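Putative cytoplasmic protein (Salmonella typhimurium LT2, PDB 2Q02) is of uncharacterised function but carries a zinc-binding xylose isomerase-like TIM barrel and may act as an isomerase. Local coordinates at residues A[190-196]-A[233-238]. Residue numbers count along the deposited sequence, not the author numbering.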
loop_
_atom_site.group_PDB
_atom_site.type_symbol
_atom_site.label_atom_id
_atom_site.label_comp_id
_atom_site.label_asym_id
_atom_site.label_seq_id
_atom_site.Cartn_x
_atom_site.Cartn_y
_atom_site.Cartn_z
ATOM N N ILE A 190 -6.998 13.639 -7.358
ATOM C CA ILE A 190 -6.800 13.370 -5.927
ATOM C C ILE A 190 -7.915 12.530 -5.346
ATOM O O ILE A 190 -7.685 11.674 -4.479
ATOM C CB ILE A 190 -6.719 14.684 -5.134
ATOM C CG1 ILE A 190 -5.346 15.328 -5.342
ATOM C CG2 ILE A 190 -7.038 14.491 -3.632
ATOM C CD1 ILE A 190 -4.132 14.500 -4.829
ATOM N N SER A 191 -9.119 12.774 -5.835
ATOM C CA SER A 191 -10.289 12.054 -5.379
ATOM C C SER A 191 -10.245 10.569 -5.756
ATOM O O SER A 191 -10.925 9.763 -5.124
ATOM C CB SER A 191 -11.557 12.712 -5.954
ATOM O OG SER A 191 -11.794 12.274 -7.289
ATOM N N ALA A 192 -9.467 10.221 -6.782
ATOM C CA ALA A 192 -9.348 8.832 -7.275
ATOM C C ALA A 192 -8.078 8.143 -6.791
ATOM O O ALA A 192 -7.646 7.120 -7.374
ATOM C CB ALA A 192 -9.374 8.811 -8.794
ATOM N N ILE A 193 -7.474 8.725 -5.758
ATOM C CA ILE A 193 -6.362 8.118 -5.037
ATOM C C ILE A 193 -6.996 7.509 -3.788
ATOM O O ILE A 193 -7.517 8.245 -2.933
ATOM C CB ILE A 193 -5.301 9.184 -4.630
ATOM C CG1 ILE A 193 -4.518 9.657 -5.849
ATOM C CG2 ILE A 193 -4.314 8.633 -3.588
ATOM C CD1 ILE A 193 -3.703 10.905 -5.572
ATOM N N GLY A 194 -6.949 6.189 -3.666
ATOM C CA GLY A 194 -7.663 5.508 -2.577
ATOM C C GLY A 194 -6.861 5.294 -1.306
ATOM O O GLY A 194 -7.429 5.060 -0.234
ATOM N N LEU A 195 -5.538 5.332 -1.439
ATOM C CA LEU A 195 -4.651 5.150 -0.303
ATOM C C LEU A 195 -3.274 5.663 -0.649
ATOM O O LEU A 195 -2.920 5.740 -1.826
ATOM C CB LEU A 195 -4.582 3.683 0.036
ATOM C CG LEU A 195 -3.705 3.219 1.179
ATOM C CD1 LEU A 195 -4.225 3.762 2.450
ATOM C CD2 LEU A 195 -3.693 1.684 1.217
ATOM N N VAL A 196 -2.510 6.032 0.375
ATOM C CA VAL A 196 -1.114 6.439 0.184
ATOM C C VAL A 196 -0.209 5.600 1.079
ATOM O O VAL A 196 -0.530 5.379 2.252
ATOM C CB VAL A 196 -0.891 7.951 0.460
ATOM C CG1 VAL A 196 0.559 8.313 0.315
ATOM C CG2 VAL A 196 -1.756 8.803 -0.491
ATOM N N LEU A 233 -0.317 16.681 -1.420
ATOM C CA LEU A 233 -1.585 15.961 -1.356
ATOM C C LEU A 233 -2.566 16.700 -0.469
ATOM O O LEU A 233 -3.739 16.879 -0.834
ATOM C CB LEU A 233 -1.380 14.526 -0.853
ATOM C CG LEU A 233 -0.707 13.571 -1.857
ATOM C CD1 LEU A 233 -0.321 12.226 -1.240
ATOM C CD2 LEU A 233 -1.602 13.351 -3.045
ATOM N N GLU A 234 -2.073 17.152 0.684
ATOM C CA GLU A 234 -2.890 17.945 1.598
ATOM C C GLU A 234 -3.378 19.250 0.966
ATOM O O GLU A 234 -4.545 19.635 1.137
ATOM C CB GLU A 234 -2.131 18.257 2.893
ATOM C CG GLU A 234 -1.976 17.078 3.848
ATOM C CD GLU A 234 -3.272 16.316 4.075
ATOM O OE1 GLU A 234 -4.160 16.818 4.808
ATOM O OE2 GLU A 234 -3.380 15.203 3.520
ATOM N N ASN A 235 -2.483 19.921 0.244
ATOM C CA ASN A 235 -2.819 21.184 -0.399
ATOM C C ASN A 235 -3.793 20.986 -1.560
ATOM O O ASN A 235 -4.665 21.835 -1.783
ATOM C CB ASN A 235 -1.555 21.919 -0.834
ATOM C CG ASN A 235 -0.775 22.477 0.354
ATOM O OD1 ASN A 235 -1.347 23.066 1.272
ATOM N ND2 ASN A 235 0.530 22.283 0.344
HETATM N N MSE A 236 -3.675 19.850 -2.259
HETATM C CA MSE A 236 -4.584 19.510 -3.362
HETATM C C MSE A 236 -5.881 18.824 -2.896
HETATM O O MSE A 236 -6.725 18.458 -3.723
HETATM C CB MSE A 236 -3.876 18.633 -4.373
HETATM C CG MSE A 236 -2.691 19.266 -5.107
HETATM SE SE MSE A 236 -1.772 17.809 -6.124
HETATM C CE MSE A 236 -3.243 17.256 -7.280
ATOM N N GLY A 237 -6.028 18.654 -1.581
ATOM C CA GLY A 237 -7.306 18.295 -0.964
ATOM C C GLY A 237 -7.464 16.847 -0.532
ATOM O O GLY A 237 -8.569 16.417 -0.253
ATOM N N TYR A 238 -6.373 16.087 -0.460
ATOM C CA TYR A 238 -6.465 14.677 -0.047
ATOM C C TYR A 238 -6.838 14.566 1.427
ATOM O O TYR A 238 -6.121 15.098 2.272
ATOM C CB TYR A 238 -5.134 13.951 -0.277
ATOM C CG TYR A 238 -5.143 12.471 0.065
ATOM C CD1 TYR A 238 -5.832 11.559 -0.721
ATOM C CD2 TYR A 238 -4.421 11.978 1.144
ATOM C CE1 TYR A 238 -5.816 10.171 -0.431
ATOM C CE2 TYR A 238 -4.392 10.601 1.443
ATOM C CZ TYR A 238 -5.094 9.706 0.658
ATOM O OH TYR A 238 -5.086 8.361 0.960
#
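Where strand 193-198 begins, the chain passes close to the end of helix 226-235, the helix that follows it in this beta/alpha barrel: the CA atoms of Ile190 and Tyr238 lie 6.0 Å apart. The first segment makes a short 3-10 turn, held by Ile193 N to Ile190 O (3.2 Å), and then runs into strand 193-198. The second finishes helix 226-235 in a Schellman motif: Tyr238 N bonds back to Leu233 O at 2.8 Å, Gly237 N makes a weak hydrogen bond to Glu234 O at 3.2 Å, and Gly237 takes a positive phi of 103°, where a beta carbon would collide with the preceding carbonyl oxygen.

No hydrogen bond links the segments; the joint is apolar. Ile190 sits over the helix end, its CD1 3.3 Å from Leu233 CD2, its CG1 3.4 Å from CE of Met236, present as selenomethionine, and its CG2 3.9 Å from Tyr238 CB. Tyr238 reaches across to the strand, its CE1 3.8 Å from Ile193 CG2 and its CZ 3.6 Å from Val196 CG2. Leu233 CD1 meets the same Val196 methyl, CG2, at 3.8 Å. The next residue along strand 193-198, His197, binds zinc.

The Tyr238 hydroxyl hydrogen-bonds to Ile241 O, just before strand 242-244, and its ring packs edge-to-face with Tyr242. Leu233 also touches Leu169 and Tyr242, so the helix end spans strands 166-170 and 242-244, which flank strand 193-198 in the parallel barrel.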